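PDB 3TOS: CalS11 from Micromonospora echinospora, which probably transfers a methyl group from S-adenosylmethionine to an oxygen of an intermediate in calicheamicin biosynthesis. Local coordinates for residues 111-116 with 164-169; 73-78 with 187-192; 123-128 with 221-226; 191-196 with 226-231. All blocks are in the same frame, centred on the assembly; numbering follows the deposited sequence. Where two conformers were deposited one is given.

Contact 1. Residues 111-116 with 164-169; sequences GFPDVN and EGDVRE. With SAH (S-adenosyl-L-homocysteine), chain O.
Pro113 and Asp114 bring the loop 111-116 against Asp166 and Arg168 at the start of helix 167-177, with the adenine of S-adenosyl-L-homocysteine (SAH) between the two segments. Just before them, the Phe112 ring meets SAH in its own plane, edge first, CD1 lying 3.5 Å from SAH C8. Pro113, in the conformer described, lays its CG 3.6 Å from SAH N6 while the same atom touches Arg168 NH2 and Asp166 OD2. Asp114, also modelled in two conformations, meets Arg168 tip to tip, the carboxylate and guanidinium planes 61° apart, and forms a salt bridge whose very short OD2 to NH2 distance is doubtful in detail. NH1 of Arg168 also bridges to Glu194. With CG anti to the backbone N (chi1 -173°), set toward its own helix start, Asp166 grips the same guanidinium side-on, Arg168 NE to Asp166 OD1 at 3.1 Å and NH2 to OD2 at 2.8 Å. Its OD1 also caps the helix, accepting from Arg168 N at 3.0 Å, and receives SAH N6 at 3.0 Å. An alanine at Asp166 would probably leave the adenine amino group and Arg168 N without this acceptor, and the guanidinium, still bridged to Asp114, without its side-on grip. Val167 N donates to SAH N1 at 3.0 Å. Reading N6 and N1 beside an N-cap aspartate is the adenine end of a cofactor pocket in a Rossmann-like methyltransferase.

Contact 2. Residues 73-78 with 187-192; sequences IMEFGV and YFDLDL. With SAH (S-adenosyl-L-homocysteine), chain O.
Phe76 leans on the neighbouring strand with CB and one edge of its ring. CB rests 3.7 Å from Leu190 CG, and Phe76 CG, anti to the carbonyl carbon (chi1 -47°), passes near Tyr187 O. CD2 then stands 3.8 Å above the centre of the Phe188 ring, and CE2 follows at 3.9 Å from Phe188 CE1, an edge-to-face pair with planes 51° apart. An alanine at Phe188 would probably open a gap beneath this edge and leave Phe215, the other ring it meets, without its mate. Strands 72-76 and 183-188 are parallel neighbours in the middle of the Rossmann-like sheet, and Phe76 bonds to that one neighbour with both its N, to Tyr187 O at 2.9 Å, and its O, from Asp189 N. At the strand ends Gly77 suits because a CB would clash with Asp189 O; its carbonyl O accepts from SAH N at 2.8 Å. Asp189 OD2 accepts from SAH N at 2.7 Å, and Glu75 OE2, hydrogen-bonded to His83, lies 2.9 Å from SAH N.

Contact 3. Residues 123-128 with 221-226; sequences PTAYQG and PKWPGE. With GLU (glutamic acid), chain P.
Trp223 and Thr124 face each other where the loop 123-128 comes down on the residues leading into helix 225-233. Their side chains cross at about a right angle, and the threonine hydroxyl OG1 touches the six-membered ring, 3.5 Å from Trp223 CZ2. With OG1 between the backbone N and the carbonyl carbon (chi1 58°), the hydroxyl rather than the methyl faces the indole and a water. Ala125 adds its methyl to the far end of the indole, CB 3.9 Å from Trp223 CZ3, a place where a small residue lets the loop lie close. The indole N-H is its polar part: NE1 donates to OE2 of the bound glutamic acid at 2.9 Å, almost straight at 174°, with the acceptor in the plane of the ring. Lys222 runs beside the tryptophan, its CG 3.8 Å above the indole plane toward the rim, and its ammonium reaches the same ligand oxygen in a weak bond, NZ to OE2 3.4 Å. The water accepts from Lys222 NZ at 3.0 Å, donates to OE1 of the ligand at 2.7 Å and is bonded to Thr124 OG1 at 2.6 Å. Asp216 and Glu217 bind the ligand too. The loop thus joins the glutamate site through a water, while Trp223, and more weakly Lys222, bond to the side-chain carboxylate directly, N-H and positive charge suiting an anionic group.

Contact 4. Residues 191-196 with 226-231; sequences DLYEPT and ENIAMR. With SAH (S-adenosyl-L-homocysteine), chain O.
Tyr193 lays its ring across Ile228, the two side chains at about a right angle, with CE1 3.6 Å from Ile228 CG2. Tyr193 CG is anti to the backbone N (chi1 163°), and the ring edge meets the backbone of the opposite helix: Ala229 N lies in the ring plane, 3.7 Å from Tyr193 CD1. One turn on, Thr196 presses CG2 to Ala229 CB at 3.8 Å; alanine, with only a methyl, lets the helices approach this closely. The threonine hydroxyl is doubly used, OG1 donating to Leu192 O at 2.7 Å and accepting from a water that also donates to Glu226 OE2 at 2.8 Å. Glu226 crosses Thr196 at about a right angle and sends OE2 to Asp191 N in a weak bond of 3.4 Å, while its stronger partner is Glu217 N, reached by OE1. A second water receives Glu226 N at 2.9 Å and lies beside Asp191 O. From the other side of helix 225-233, Asn227 ND2 donates to Thr181 O of a second subunit. Pro195 turns toward SAH, its CB 3.4 Å from SAH N6. Helix 193-203 is the crossover of a beta-alpha-beta unit between parallel strands 183-188 and 211-215, and helix 225-233 packs on its first turn, as befits a Rossmann-like methyltransferase.

Overall arrangement
Contact 2 is the buried core of the set, two central parallel strands joined by backbone bonds and aromatic packing, with its carboxylates and a glycine carbonyl at the strand ends. Contacts 1 and 3 lie at the surface: contact 1 works by salt bridges around the adenine, contact 3 by packing on Trp223 and a water beside the bound glutamic acid. Contact 4, also buried, is helix against helix, with methyl groups meeting and two waters bridging its polar groups. Asp191 and Leu192 belong to both contacts 2 and 4, and Glu226 to contacts 3 and 4, which use helix 225-233 and touch the second subunit. Glu194 joins contact 4 to contact 1 by a salt bridge with Arg168.

Contact 1. Residues 111-116 with 164-169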
# COMPACT_ATOMS: atom_id res chain seq x y z
N GLY B 111 -7.38 -42.76 -23.64
CA GLY B 111 -8.66 -42.06 -23.72
C GLY B 111 -9.58 -42.33 -22.55
O GLY B 111 -9.25 -43.10 -21.65
N PHE B 112 -10.75 -41.73 -22.57
CA PHE B 112 -11.68 -41.97 -21.46
C PHE B 112 -11.92 -43.46 -21.24
O PHE B 112 -12.23 -44.19 -22.19
CB PHE B 112 -13.07 -41.35 -21.77
CG PHE B 112 -13.10 -39.86 -21.87
CD1 PHE B 112 -12.31 -39.04 -21.09
CD2 PHE B 112 -14.04 -39.27 -22.72
CE1 PHE B 112 -12.38 -37.65 -21.20
CE2 PHE B 112 -14.14 -37.86 -22.81
CZ PHE B 112 -13.30 -37.06 -22.05
N PRO B 113 -11.81 -43.97 -19.99
CA PRO B 113 -12.00 -45.43 -19.82
C PRO B 113 -13.46 -45.88 -19.66
O PRO B 113 -13.79 -47.05 -19.90
CB PRO B 113 -11.25 -45.73 -18.52
CG PRO B 113 -11.43 -44.44 -17.73
CD PRO B 113 -11.34 -43.32 -18.75
N ASP B 114 -14.31 -44.94 -19.23
CA ASP B 114 -15.76 -45.13 -19.15
C ASP B 114 -16.33 -43.74 -19.04
O ASP B 114 -15.55 -42.78 -18.77
CB ASP B 114 -16.15 -45.94 -17.91
CG ASP B 114 -15.42 -45.50 -16.67
OD1 ASP B 114 -15.44 -44.31 -16.26
OD2 ASP B 114 -14.75 -46.34 -16.11
N VAL B 115 -17.63 -43.57 -19.27
CA VAL B 115 -18.21 -42.32 -18.82
C VAL B 115 -19.49 -42.52 -18.01
O VAL B 115 -20.11 -43.58 -18.06
CB VAL B 115 -18.48 -41.33 -20.01
CG1 VAL B 115 -17.22 -41.16 -20.88
CG2 VAL B 115 -19.64 -41.81 -20.89
N ASN B 116 -19.92 -41.48 -17.28
CA ASN B 116 -21.15 -41.55 -16.53
C ASN B 116 -22.21 -40.84 -17.37
O ASN B 116 -21.88 -39.95 -18.17
CB ASN B 116 -20.89 -40.82 -15.17
CG ASN B 116 -22.03 -40.90 -14.20
OD1 ASN B 116 -23.03 -40.21 -14.37
ND2 ASN B 116 -21.85 -41.68 -13.13
N GLU B 164 0.60 -44.41 -15.60
CA GLU B 164 -0.39 -44.90 -16.62
C GLU B 164 -1.46 -45.74 -15.96
O GLU B 164 -1.14 -46.68 -15.20
CB GLU B 164 0.31 -45.77 -17.67
CG GLU B 164 1.48 -45.06 -18.32
CD GLU B 164 2.19 -45.94 -19.34
OE1 GLU B 164 1.48 -46.58 -20.18
OE2 GLU B 164 3.48 -45.94 -19.31
N GLY B 165 -2.72 -45.42 -16.29
CA GLY B 165 -3.88 -46.18 -15.85
C GLY B 165 -5.02 -45.29 -15.40
O GLY B 165 -4.99 -44.06 -15.56
N ASP B 166 -6.07 -45.91 -14.84
CA ASP B 166 -7.24 -45.17 -14.38
C ASP B 166 -6.94 -44.50 -13.06
O ASP B 166 -6.53 -45.18 -12.11
CB ASP B 166 -8.36 -46.19 -14.23
CG ASP B 166 -9.67 -45.58 -13.92
OD1 ASP B 166 -9.76 -44.49 -13.33
OD2 ASP B 166 -10.67 -46.16 -14.34
N VAL B 167 -7.10 -43.17 -12.99
CA VAL B 167 -6.79 -42.38 -11.77
C VAL B 167 -7.51 -42.87 -10.54
O VAL B 167 -7.02 -42.66 -9.41
CB VAL B 167 -7.01 -40.84 -11.92
CG1 VAL B 167 -5.99 -40.23 -12.93
CG2 VAL B 167 -8.45 -40.52 -12.29
N ARG B 168 -8.65 -43.50 -10.70
CA ARG B 168 -9.37 -44.06 -9.53
C ARG B 168 -8.50 -45.04 -8.76
O ARG B 168 -8.61 -45.17 -7.52
CB ARG B 168 -10.69 -44.71 -9.94
CG ARG B 168 -11.67 -43.66 -10.44
CD ARG B 168 -12.94 -44.25 -11.02
NE ARG B 168 -12.68 -44.66 -12.38
CZ ARG B 168 -13.62 -44.81 -13.31
NH1 ARG B 168 -14.90 -44.54 -13.05
NH2 ARG B 168 -13.25 -45.20 -14.50
N GLU B 169 -7.61 -45.72 -9.49
CA GLU B 169 -6.65 -46.67 -8.86
C GLU B 169 -5.26 -46.07 -8.68
O GLU B 169 -4.58 -46.27 -7.64
CB GLU B 169 -6.58 -47.96 -9.70
CG GLU B 169 -7.78 -48.88 -9.51
CD GLU B 169 -9.17 -48.36 -10.03
OE1 GLU B 169 -9.37 -48.13 -11.26
OE2 GLU B 169 -10.09 -48.26 -9.19
N SAH O . -4.22 -31.71 -20.37
CA SAH O . -4.34 -32.11 -21.81
CB SAH O . -5.75 -32.50 -22.21
CG SAH O . -6.24 -33.77 -21.47
SD SAH O . -7.65 -34.45 -22.33
C SAH O . -3.90 -30.90 -22.63
O SAH O . -3.86 -30.97 -23.90
OXT SAH O . -3.47 -29.88 -22.08
C5' SAH O . -8.45 -35.44 -21.06
C4' SAH O . -7.58 -36.65 -20.55
O4' SAH O . -8.19 -37.17 -19.36
C3' SAH O . -7.62 -37.77 -21.59
O3' SAH O . -6.28 -38.03 -22.09
C2' SAH O . -8.23 -38.93 -20.82
O2' SAH O . -7.70 -40.23 -21.14
C1' SAH O . -7.91 -38.54 -19.35
N9 SAH O . -8.83 -39.20 -18.39
C8 SAH O . -10.17 -39.04 -18.27
N7 SAH O . -10.58 -39.90 -17.30
C5 SAH O . -9.53 -40.61 -16.84
C6 SAH O . -9.35 -41.66 -15.83
N6 SAH O . -10.42 -42.17 -15.17
N1 SAH O . -8.08 -42.10 -15.63
C2 SAH O . -7.01 -41.59 -16.32
N3 SAH O . -7.11 -40.68 -17.31
C4 SAH O . -8.36 -40.14 -17.53

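Contact 2. Residues 73-78 with 187-192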
# COMPACT_ATOMS: atom_id res chain seq x y z
N ILE B 73 3.78 -30.90 -8.44
CA ILE B 73 2.78 -30.50 -9.45
C ILE B 73 2.20 -31.79 -10.02
O ILE B 73 2.98 -32.69 -10.45
CB ILE B 73 3.44 -29.67 -10.61
CG1 ILE B 73 4.00 -28.37 -10.02
CG2 ILE B 73 2.37 -29.38 -11.70
CD1 ILE B 73 4.90 -27.60 -11.05
N MSE B 74 0.87 -31.91 -9.96
CA MSE B 74 0.16 -33.05 -10.55
C MSE B 74 -0.80 -32.60 -11.61
O MSE B 74 -1.52 -31.61 -11.40
CB MSE B 74 -0.61 -33.82 -9.47
CG MSE B 74 0.32 -34.48 -8.46
SE MSE B 74 -0.80 -35.54 -7.26
CE MSE B 74 0.67 -36.49 -6.49
N GLU B 75 -0.84 -33.30 -12.77
CA GLU B 75 -1.88 -33.07 -13.78
C GLU B 75 -2.65 -34.35 -13.91
O GLU B 75 -2.04 -35.40 -14.08
CB GLU B 75 -1.33 -32.64 -15.15
CG GLU B 75 -2.55 -32.38 -16.09
CD GLU B 75 -2.17 -31.87 -17.45
OE1 GLU B 75 -1.16 -32.38 -18.03
OE2 GLU B 75 -2.88 -31.00 -17.95
N PHE B 76 -3.96 -34.27 -13.77
CA PHE B 76 -4.83 -35.42 -13.99
C PHE B 76 -5.48 -35.19 -15.36
O PHE B 76 -6.38 -34.34 -15.53
CB PHE B 76 -5.87 -35.51 -12.89
CG PHE B 76 -5.27 -35.35 -11.51
CD1 PHE B 76 -4.43 -36.34 -10.98
CD2 PHE B 76 -5.51 -34.18 -10.77
CE1 PHE B 76 -3.83 -36.14 -9.68
CE2 PHE B 76 -4.89 -33.96 -9.53
CZ PHE B 76 -4.07 -34.99 -8.97
N GLY B 77 -5.01 -35.95 -16.35
CA GLY B 77 -5.50 -35.80 -17.75
C GLY B 77 -4.39 -35.10 -18.52
O GLY B 77 -4.31 -33.86 -18.53
N VAL B 78 -3.54 -35.90 -19.19
CA VAL B 78 -2.31 -35.40 -19.81
C VAL B 78 -2.44 -35.35 -21.32
O VAL B 78 -1.93 -34.43 -21.93
CB VAL B 78 -1.17 -36.40 -19.44
CG1 VAL B 78 0.15 -36.10 -20.15
CG2 VAL B 78 -0.94 -36.31 -17.89
N TYR B 187 -3.72 -29.96 -11.06
CA TYR B 187 -4.41 -29.51 -12.27
C TYR B 187 -5.38 -30.57 -12.76
O TYR B 187 -4.98 -31.60 -13.30
CB TYR B 187 -3.39 -29.09 -13.36
CG TYR B 187 -4.09 -28.24 -14.40
CD1 TYR B 187 -4.73 -28.82 -15.51
CD2 TYR B 187 -4.16 -26.85 -14.27
CE1 TYR B 187 -5.46 -28.04 -16.41
CE2 TYR B 187 -4.86 -26.06 -15.17
CZ TYR B 187 -5.51 -26.66 -16.22
OH TYR B 187 -6.21 -25.86 -17.11
N PHE B 188 -6.68 -30.31 -12.60
CA PHE B 188 -7.69 -31.27 -13.05
C PHE B 188 -8.10 -31.03 -14.48
O PHE B 188 -8.72 -30.01 -14.82
CB PHE B 188 -8.94 -31.11 -12.15
CG PHE B 188 -8.76 -31.75 -10.81
CD1 PHE B 188 -8.06 -31.09 -9.78
CD2 PHE B 188 -9.29 -32.99 -10.58
CE1 PHE B 188 -7.88 -31.70 -8.51
CE2 PHE B 188 -9.13 -33.61 -9.35
CZ PHE B 188 -8.43 -32.95 -8.27
N ASP B 189 -7.82 -32.00 -15.32
CA ASP B 189 -8.20 -31.94 -16.73
C ASP B 189 -8.67 -33.30 -17.24
O ASP B 189 -8.31 -33.75 -18.35
CB ASP B 189 -7.04 -31.44 -17.60
CG ASP B 189 -7.50 -30.91 -18.95
OD1 ASP B 189 -8.71 -30.87 -19.19
OD2 ASP B 189 -6.62 -30.53 -19.77
N LEU B 190 -9.52 -33.96 -16.44
CA LEU B 190 -10.05 -35.27 -16.82
C LEU B 190 -11.38 -35.18 -17.49
O LEU B 190 -11.83 -36.19 -18.08
CB LEU B 190 -10.25 -36.15 -15.56
CG LEU B 190 -9.04 -36.38 -14.65
CD1 LEU B 190 -9.55 -36.72 -13.24
CD2 LEU B 190 -8.26 -37.58 -15.21
N ASP B 191 -12.05 -34.02 -17.36
CA ASP B 191 -13.42 -33.78 -17.94
C ASP B 191 -14.57 -34.47 -17.22
O ASP B 191 -15.63 -33.89 -17.08
CB ASP B 191 -13.49 -34.09 -19.45
CG ASP B 191 -12.52 -33.24 -20.24
OD1 ASP B 191 -12.51 -32.00 -20.02
OD2 ASP B 191 -11.73 -33.79 -21.06
N LEU B 192 -14.35 -35.72 -16.77
CA LEU B 192 -15.44 -36.61 -16.36
C LEU B 192 -15.67 -36.54 -14.86
O LEU B 192 -14.71 -36.41 -14.06
CB LEU B 192 -15.07 -38.06 -16.70
CG LEU B 192 -14.76 -38.23 -18.19
CD1 LEU B 192 -14.32 -39.71 -18.38
CD2 LEU B 192 -16.06 -37.95 -19.01
N SAH O . -4.22 -31.71 -20.37
CA SAH O . -4.34 -32.11 -21.81
CB SAH O . -5.75 -32.50 -22.21
CG SAH O . -6.24 -33.77 -21.47
SD SAH O . -7.65 -34.45 -22.33
C SAH O . -3.90 -30.90 -22.63
O SAH O . -3.86 -30.97 -23.90
OXT SAH O . -3.47 -29.88 -22.08
C5' SAH O . -8.45 -35.44 -21.06
C4' SAH O . -7.58 -36.65 -20.55
O4' SAH O . -8.19 -37.17 -19.36
C3' SAH O . -7.62 -37.77 -21.59
O3' SAH O . -6.28 -38.03 -22.09
C2' SAH O . -8.23 -38.93 -20.82
O2' SAH O . -7.70 -40.23 -21.14
C1' SAH O . -7.91 -38.54 -19.35
N9 SAH O . -8.83 -39.20 -18.39
C8 SAH O . -10.17 -39.04 -18.27
N7 SAH O . -10.58 -39.90 -17.30
C5 SAH O . -9.53 -40.61 -16.84
C6 SAH O . -9.35 -41.66 -15.83
N6 SAH O . -10.42 -42.17 -15.17
N1 SAH O . -8.08 -42.10 -15.63
C2 SAH O . -7.01 -41.59 -16.32
N3 SAH O . -7.11 -40.68 -17.31
C4 SAH O . -8.36 -40.14 -17.53

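Contact 3. Residues 123-128 with 221-226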
# COMPACT_ATOMS: atom_id res chain seq x y z
N PRO B 123 -21.00 -34.54 -27.91
CA PRO B 123 -20.84 -35.72 -28.78
C PRO B 123 -19.47 -36.38 -28.66
O PRO B 123 -19.10 -37.27 -29.44
CB PRO B 123 -21.04 -35.14 -30.18
CG PRO B 123 -20.48 -33.73 -30.07
CD PRO B 123 -20.87 -33.27 -28.64
N THR B 124 -18.67 -35.94 -27.69
CA THR B 124 -17.36 -36.60 -27.53
C THR B 124 -17.17 -37.32 -26.21
O THR B 124 -16.08 -37.80 -25.89
CB THR B 124 -16.16 -35.65 -27.78
OG1 THR B 124 -16.26 -34.54 -26.89
CG2 THR B 124 -16.16 -35.18 -29.22
N ALA B 125 -18.28 -37.50 -25.48
CA ALA B 125 -18.23 -38.24 -24.21
C ALA B 125 -18.45 -39.74 -24.43
O ALA B 125 -19.55 -40.29 -24.20
CB ALA B 125 -19.26 -37.64 -23.22
N TYR B 126 -17.41 -40.42 -24.90
CA TYR B 126 -17.49 -41.85 -25.11
C TYR B 126 -16.14 -42.49 -24.81
O TYR B 126 -15.09 -41.82 -24.83
CB TYR B 126 -17.99 -42.21 -26.54
CG TYR B 126 -17.20 -41.54 -27.64
CD1 TYR B 126 -15.89 -41.96 -27.93
CD2 TYR B 126 -17.72 -40.48 -28.38
CE1 TYR B 126 -15.10 -41.36 -28.97
CE2 TYR B 126 -16.94 -39.88 -29.41
CZ TYR B 126 -15.64 -40.31 -29.69
OH TYR B 126 -14.91 -39.68 -30.70
N GLN B 127 -16.17 -43.78 -24.47
CA GLN B 127 -14.91 -44.52 -24.17
C GLN B 127 -13.88 -44.41 -25.33
O GLN B 127 -14.20 -44.57 -26.51
CB GLN B 127 -15.23 -46.00 -23.87
CG GLN B 127 -14.10 -46.82 -23.24
CD GLN B 127 -12.89 -47.11 -24.17
OE1 GLN B 127 -11.69 -46.98 -23.76
NE2 GLN B 127 -13.18 -47.57 -25.38
N GLY B 128 -12.66 -44.06 -24.96
CA GLY B 128 -11.56 -43.94 -25.89
C GLY B 128 -11.30 -42.57 -26.44
O GLY B 128 -10.30 -42.36 -27.08
N PRO B 221 -20.66 -26.06 -20.11
CA PRO B 221 -21.86 -26.87 -20.29
C PRO B 221 -21.59 -28.25 -20.91
O PRO B 221 -22.33 -29.21 -20.62
CB PRO B 221 -22.72 -26.02 -21.27
CG PRO B 221 -22.33 -24.57 -20.97
CD PRO B 221 -20.80 -24.68 -20.66
N LYS B 222 -20.54 -28.38 -21.73
CA LYS B 222 -20.24 -29.64 -22.37
C LYS B 222 -19.72 -30.69 -21.36
O LYS B 222 -19.84 -31.89 -21.59
CB LYS B 222 -19.19 -29.42 -23.46
CG LYS B 222 -18.96 -30.65 -24.31
CD LYS B 222 -17.81 -30.30 -25.28
CE LYS B 222 -17.96 -30.92 -26.56
NZ LYS B 222 -16.82 -30.46 -27.44
N TRP B 223 -19.15 -30.22 -20.23
CA TRP B 223 -18.46 -31.14 -19.30
C TRP B 223 -18.79 -30.75 -17.88
O TRP B 223 -17.95 -30.15 -17.16
CB TRP B 223 -16.92 -31.06 -19.47
CG TRP B 223 -16.41 -31.42 -20.85
CD1 TRP B 223 -15.80 -30.57 -21.73
CD2 TRP B 223 -16.43 -32.71 -21.46
NE1 TRP B 223 -15.43 -31.26 -22.87
CE2 TRP B 223 -15.81 -32.57 -22.73
CE3 TRP B 223 -16.90 -33.97 -21.07
CZ2 TRP B 223 -15.64 -33.63 -23.60
CZ3 TRP B 223 -16.72 -35.04 -21.95
CH2 TRP B 223 -16.12 -34.85 -23.21
N PRO B 224 -20.01 -31.06 -17.44
CA PRO B 224 -20.44 -30.65 -16.11
C PRO B 224 -19.83 -31.53 -14.99
O PRO B 224 -20.13 -31.25 -13.82
CB PRO B 224 -21.97 -30.81 -16.20
CG PRO B 224 -22.15 -32.03 -17.11
CD PRO B 224 -21.03 -31.85 -18.17
N GLY B 225 -19.00 -32.53 -15.32
CA GLY B 225 -18.56 -33.48 -14.30
C GLY B 225 -17.71 -32.88 -13.18
O GLY B 225 -17.83 -33.28 -12.02
N GLU B 226 -16.81 -31.95 -13.53
CA GLU B 226 -15.97 -31.30 -12.48
C GLU B 226 -16.83 -30.52 -11.48
O GLU B 226 -16.57 -30.55 -10.27
CB GLU B 226 -14.90 -30.43 -13.13
CG GLU B 226 -13.79 -31.29 -13.74
CD GLU B 226 -12.94 -30.55 -14.72
OE1 GLU B 226 -13.04 -29.30 -14.79
OE2 GLU B 226 -12.21 -31.23 -15.47
N GLU P . -10.26 -29.30 -22.01
CA GLU P . -9.69 -29.42 -23.40
C GLU P . -9.49 -28.02 -23.98
O GLU P . -9.78 -27.02 -23.30
CB GLU P . -10.63 -30.25 -24.33
CG GLU P . -12.02 -29.59 -24.51
CD GLU P . -12.99 -30.43 -25.36
OE1 GLU P . -12.54 -31.28 -26.17
OE2 GLU P . -14.20 -30.16 -25.29
OXT GLU P . -9.07 -27.83 -25.14
O HOH W 1 -14.65 -32.56 -27.36

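Contact 4. Residues 191-196 with 226-231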
# COMPACT_ATOMS: atom_id res chain seq x y z
N ASP B 191 -12.05 -34.02 -17.36
CA ASP B 191 -13.42 -33.78 -17.94
C ASP B 191 -14.57 -34.47 -17.22
O ASP B 191 -15.63 -33.89 -17.08
CB ASP B 191 -13.49 -34.09 -19.45
CG ASP B 191 -12.52 -33.24 -20.24
OD1 ASP B 191 -12.51 -32.00 -20.02
OD2 ASP B 191 -11.73 -33.79 -21.06
N LEU B 192 -14.35 -35.72 -16.77
CA LEU B 192 -15.44 -36.61 -16.36
C LEU B 192 -15.67 -36.54 -14.86
O LEU B 192 -14.71 -36.41 -14.06
CB LEU B 192 -15.07 -38.06 -16.70
CG LEU B 192 -14.76 -38.23 -18.19
CD1 LEU B 192 -14.32 -39.71 -18.38
CD2 LEU B 192 -16.06 -37.95 -19.01
N TYR B 193 -16.95 -36.72 -14.49
CA TYR B 193 -17.37 -36.67 -13.10
C TYR B 193 -16.69 -37.68 -12.17
O TYR B 193 -16.10 -37.27 -11.16
CB TYR B 193 -18.89 -36.89 -13.08
CG TYR B 193 -19.45 -37.28 -11.73
CD1 TYR B 193 -19.35 -36.40 -10.65
CD2 TYR B 193 -20.11 -38.48 -11.56
CE1 TYR B 193 -19.82 -36.73 -9.41
CE2 TYR B 193 -20.57 -38.87 -10.28
CZ TYR B 193 -20.42 -37.97 -9.21
OH TYR B 193 -20.91 -38.26 -7.95
N GLU B 194 -16.77 -38.96 -12.48
CA GLU B 194 -16.32 -40.00 -11.49
C GLU B 194 -14.83 -39.90 -11.13
O GLU B 194 -14.49 -39.91 -9.95
CB GLU B 194 -16.67 -41.42 -11.99
CG GLU B 194 -18.17 -41.64 -11.99
CD GLU B 194 -18.53 -43.08 -12.23
OE1 GLU B 194 -17.70 -43.99 -11.92
OE2 GLU B 194 -19.66 -43.36 -12.65
N PRO B 195 -13.94 -39.83 -12.13
CA PRO B 195 -12.54 -39.77 -11.73
C PRO B 195 -12.20 -38.44 -11.07
O PRO B 195 -11.33 -38.42 -10.19
CB PRO B 195 -11.81 -39.91 -13.09
CG PRO B 195 -12.79 -39.53 -14.11
CD PRO B 195 -14.11 -40.03 -13.59
N THR B 196 -12.85 -37.35 -11.48
CA THR B 196 -12.62 -36.08 -10.79
C THR B 196 -12.95 -36.20 -9.30
O THR B 196 -12.17 -35.70 -8.47
CB THR B 196 -13.40 -34.93 -11.45
OG1 THR B 196 -12.96 -34.82 -12.82
CG2 THR B 196 -13.17 -33.59 -10.70
N GLU B 226 -16.81 -31.95 -13.53
CA GLU B 226 -15.97 -31.30 -12.48
C GLU B 226 -16.83 -30.52 -11.48
O GLU B 226 -16.57 -30.55 -10.27
CB GLU B 226 -14.90 -30.43 -13.13
CG GLU B 226 -13.79 -31.29 -13.74
CD GLU B 226 -12.94 -30.55 -14.72
OE1 GLU B 226 -13.04 -29.30 -14.79
OE2 GLU B 226 -12.21 -31.23 -15.47
N ASN B 227 -17.85 -29.83 -11.99
CA ASN B 227 -18.73 -29.06 -11.14
C ASN B 227 -19.55 -30.01 -10.24
O ASN B 227 -19.63 -29.81 -9.01
CB ASN B 227 -19.67 -28.17 -12.02
CG ASN B 227 -20.55 -27.25 -11.21
OD1 ASN B 227 -21.19 -27.67 -10.25
ND2 ASN B 227 -20.54 -25.96 -11.55
N ILE B 228 -20.13 -31.03 -10.83
CA ILE B 228 -20.92 -31.98 -10.06
C ILE B 228 -20.04 -32.64 -8.98
O ILE B 228 -20.48 -32.79 -7.82
CB ILE B 228 -21.54 -33.08 -10.95
CG1 ILE B 228 -22.59 -32.47 -11.91
CG2 ILE B 228 -22.27 -34.11 -10.08
CD1 ILE B 228 -22.82 -33.34 -13.16
N ALA B 229 -18.79 -32.96 -9.34
CA ALA B 229 -17.84 -33.52 -8.40
C ALA B 229 -17.55 -32.54 -7.24
O ALA B 229 -17.58 -32.92 -6.04
CB ALA B 229 -16.55 -33.93 -9.09
N MSE B 230 -17.24 -31.29 -7.58
CA MSE B 230 -16.94 -30.31 -6.55
C MSE B 230 -18.14 -30.08 -5.64
O MSE B 230 -17.99 -29.94 -4.42
CB MSE B 230 -16.49 -28.97 -7.15
CG MSE B 230 -16.28 -27.90 -6.06
SE MSE B 230 -14.89 -26.56 -6.45
CE MSE B 230 -13.35 -27.52 -5.74
N ARG B 231 -19.33 -30.02 -6.21
CA ARG B 231 -20.50 -29.77 -5.37
C ARG B 231 -20.77 -30.94 -4.42
O ARG B 231 -21.26 -30.74 -3.28
CB ARG B 231 -21.72 -29.47 -6.26
CG ARG B 231 -21.74 -28.04 -6.70
CD ARG B 231 -23.07 -27.66 -7.40
NE ARG B 231 -23.30 -28.29 -8.71
CZ ARG B 231 -24.25 -29.18 -8.99
NH1 ARG B 231 -24.34 -29.62 -10.23
NH2 ARG B 231 -25.09 -29.60 -8.03
N SAH O . -4.22 -31.71 -20.37
CA SAH O . -4.34 -32.11 -21.81
CB SAH O . -5.75 -32.50 -22.21
CG SAH O . -6.24 -33.77 -21.47
SD SAH O . -7.65 -34.45 -22.33
C SAH O . -3.90 -30.90 -22.63
O SAH O . -3.86 -30.97 -23.90
OXT SAH O . -3.47 -29.88 -22.08
C5' SAH O . -8.45 -35.44 -21.06
C4' SAH O . -7.58 -36.65 -20.55
O4' SAH O . -8.19 -37.17 -19.36
C3' SAH O . -7.62 -37.77 -21.59
O3' SAH O . -6.28 -38.03 -22.09
C2' SAH O . -8.23 -38.93 -20.82
O2' SAH O . -7.70 -40.23 -21.14
C1' SAH O . -7.91 -38.54 -19.35
N9 SAH O . -8.83 -39.20 -18.39
C8 SAH O . -10.17 -39.04 -18.27
N7 SAH O . -10.58 -39.90 -17.30
C5 SAH O . -9.53 -40.61 -16.84
C6 SAH O . -9.35 -41.66 -15.83
N6 SAH O . -10.42 -42.17 -15.17
N1 SAH O . -8.08 -42.10 -15.63
C2 SAH O . -7.01 -41.59 -16.32
N3 SAH O . -7.11 -40.68 -17.31
C4 SAH O . -8.36 -40.14 -17.53
O HOH W 2 -15.67 -31.27 -16.16
O HOH W 3 -10.95 -33.18 -13.92